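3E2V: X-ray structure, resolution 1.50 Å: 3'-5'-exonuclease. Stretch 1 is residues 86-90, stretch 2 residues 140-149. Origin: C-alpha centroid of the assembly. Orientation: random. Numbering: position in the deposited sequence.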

# COMPACT_ATOMS: atom_id res chain seq x y z
N THR A 86 -1.52 -7.08 3.80
CA THR A 86 -1.19 -7.68 2.51
C THR A 86 -0.11 -8.73 2.69
O THR A 86 0.50 -8.85 3.77
CB THR A 86 -0.68 -6.59 1.50
OG1 THR A 86 0.67 -6.22 1.84
CG2 THR A 86 -1.54 -5.33 1.55
N ILE A 87 0.11 -9.51 1.62
CA ILE A 87 1.26 -10.42 1.47
C ILE A 87 1.78 -10.29 0.05
O ILE A 87 1.02 -10.40 -0.91
CB ILE A 87 0.87 -11.89 1.71
CG1 ILE A 87 0.33 -12.08 3.13
CG2 ILE A 87 2.09 -12.81 1.43
CD1 ILE A 87 -0.21 -13.50 3.40
N GLY A 88 3.08 -10.07 -0.07
CA GLY A 88 3.69 -9.90 -1.39
C GLY A 88 5.11 -9.42 -1.28
O GLY A 88 5.58 -9.11 -0.19
N VAL A 89 5.81 -9.40 -2.42
CA VAL A 89 7.20 -8.92 -2.46
C VAL A 89 7.32 -7.73 -3.40
O VAL A 89 7.02 -7.84 -4.59
CB VAL A 89 8.20 -10.02 -2.87
CG1 VAL A 89 9.64 -9.53 -2.79
CG2 VAL A 89 8.03 -11.23 -1.98
N HIS A 90 7.71 -6.60 -2.84
CA HIS A 90 7.80 -5.29 -3.51
C HIS A 90 9.03 -5.29 -4.41
O HIS A 90 9.98 -6.03 -4.17
CB HIS A 90 7.92 -4.30 -2.34
CG HIS A 90 8.03 -2.86 -2.70
ND1 HIS A 90 9.14 -2.30 -3.29
CD2 HIS A 90 7.22 -1.82 -2.38
CE1 HIS A 90 8.98 -0.99 -3.39
NE2 HIS A 90 7.83 -0.67 -2.83
N GLU A 140 7.19 -21.01 -1.64
CA GLU A 140 7.08 -20.57 -0.26
C GLU A 140 6.05 -19.44 -0.14
O GLU A 140 5.21 -19.44 0.75
CB GLU A 140 8.45 -20.12 0.26
CG GLU A 140 8.41 -19.59 1.68
CD GLU A 140 9.73 -19.00 2.14
OE1 GLU A 140 10.76 -19.22 1.46
OE2 GLU A 140 9.74 -18.33 3.20
N LEU A 141 6.11 -18.50 -1.08
CA LEU A 141 5.18 -17.37 -1.09
C LEU A 141 3.73 -17.80 -1.34
O LEU A 141 2.82 -17.38 -0.62
CB LEU A 141 5.64 -16.35 -2.13
CG LEU A 141 4.79 -15.09 -2.26
CD1 LEU A 141 4.75 -14.31 -0.95
CD2 LEU A 141 5.35 -14.23 -3.37
N TYR A 142 3.51 -18.65 -2.35
CA TYR A 142 2.19 -19.22 -2.63
C TYR A 142 1.64 -19.95 -1.41
O TYR A 142 0.48 -19.75 -1.00
CB TYR A 142 2.32 -20.20 -3.81
CG TYR A 142 1.03 -20.84 -4.27
CD1 TYR A 142 -0.06 -20.07 -4.68
CD2 TYR A 142 0.90 -22.22 -4.32
CE1 TYR A 142 -1.24 -20.64 -5.13
CE2 TYR A 142 -0.28 -22.81 -4.77
CZ TYR A 142 -1.34 -22.01 -5.17
OH TYR A 142 -2.52 -22.58 -5.62
N ASP A 143 2.49 -20.79 -0.82
CA ASP A 143 2.09 -21.55 0.37
C ASP A 143 1.66 -20.63 1.52
O ASP A 143 0.65 -20.88 2.17
CB ASP A 143 3.21 -22.48 0.82
CG ASP A 143 3.36 -23.71 -0.08
OD1 ASP A 143 2.50 -23.97 -0.96
OD2 ASP A 143 4.39 -24.40 0.08
N LEU A 144 2.42 -19.56 1.74
CA LEU A 144 2.08 -18.58 2.76
C LEU A 144 0.72 -17.92 2.51
O LEU A 144 -0.12 -17.82 3.41
CB LEU A 144 3.15 -17.50 2.86
CG LEU A 144 2.94 -16.43 3.93
CD1 LEU A 144 2.93 -17.08 5.31
CD2 LEU A 144 4.06 -15.39 3.84
N MET A 145 0.50 -17.46 1.28
CA MET A 145 -0.77 -16.88 0.89
C MET A 145 -1.92 -17.85 1.14
O MET A 145 -2.93 -17.48 1.72
CB MET A 145 -0.75 -16.44 -0.58
CG MET A 145 0.19 -15.29 -0.88
SD MET A 145 0.12 -14.83 -2.68
CE MET A 145 1.32 -13.46 -2.69
N ASN A 146 -1.76 -19.11 0.72
CA ASN A 146 -2.81 -20.09 0.94
C ASN A 146 -3.08 -20.37 2.41
O ASN A 146 -4.23 -20.44 2.81
CB ASN A 146 -2.49 -21.38 0.20
CG ASN A 146 -2.67 -21.24 -1.27
OD1 ASN A 146 -3.52 -20.48 -1.74
ND2 ASN A 146 -1.87 -21.98 -2.02
N GLN A 147 -2.02 -20.52 3.20
CA GLN A 147 -2.14 -20.73 4.65
C GLN A 147 -2.95 -19.60 5.27
O GLN A 147 -3.87 -19.82 6.06
CB GLN A 147 -0.76 -20.81 5.32
CG GLN A 147 -0.82 -20.75 6.87
CD GLN A 147 0.52 -20.44 7.56
OE1 GLN A 147 1.14 -19.38 7.35
NE2 GLN A 147 0.94 -21.35 8.44
N GLN A 148 -2.60 -18.37 4.90
CA GLN A 148 -3.26 -17.21 5.49
C GLN A 148 -4.66 -16.94 4.97
O GLN A 148 -5.48 -16.35 5.66
CB GLN A 148 -2.36 -15.97 5.36
CG GLN A 148 -1.03 -16.11 6.10
CD GLN A 148 -1.21 -16.25 7.59
OE1 GLN A 148 -1.96 -15.49 8.21
NE2 GLN A 148 -0.53 -17.22 8.19
N ALA A 149 -4.95 -17.39 3.75
CA ALA A 149 -6.27 -17.19 3.16
C ALA A 149 -7.29 -18.20 3.68
O ALA A 149 -8.50 -18.00 3.51
CB ALA A 149 -6.18 -17.26 1.64

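The contact is a small apolar packing of a strand end and the loop that follows it against one face of a helix, centred on I87 and made without any hydrogen bond between the two stretches. Together the two sides bury 265 Å², of which I87 alone contributes 110 Å². Its CA-to-CB bond points toward the helix, and its CA lies 6.8 Å from the CA of M145, close enough for the branched side chain to settle among residues of successive helical turns.

The methyl CG2 of I87 meets three helix side chains at van der Waals distance: CD1 of L141 at 3.9 Å, CD2 of L144 at 4.0 Å and CG of M145 at 3.9 Å. The other branch, with chi1 in m and chi2 in t, extends along the helix, so that CD1 of I87 reaches CB of Q148 at 3.8 Å. The spacing of L141, L144, M145 and Q148 is that expected for one side of a helix, and backbone hydrogen bonds from M145 N to L141 O (3.0 Å) and from Q148 N to L144 O (2.9 Å) belong to the helix that sets this spacing. Q148 meets I87 through its aliphatic base, while its amide end turns to a helix neighbour, with NE2 donating to OE1 of Q147 at 2.9 Å.

M145 leaves the backbone sideways, but its extended side chain brings the terminal methyl back to the strand end, where CE lies 3.6 Å from the carbonyl O of I87. The same CE lies 4.5 Å from CA of G88, which has no side chain to add to the packing. Beyond the glycine, V89 makes a looser apolar contact, its CG2 lying 4.3 Å from CD2 of L141. L141 thus touches both I87 and V89, using a different methyl for each closest approach.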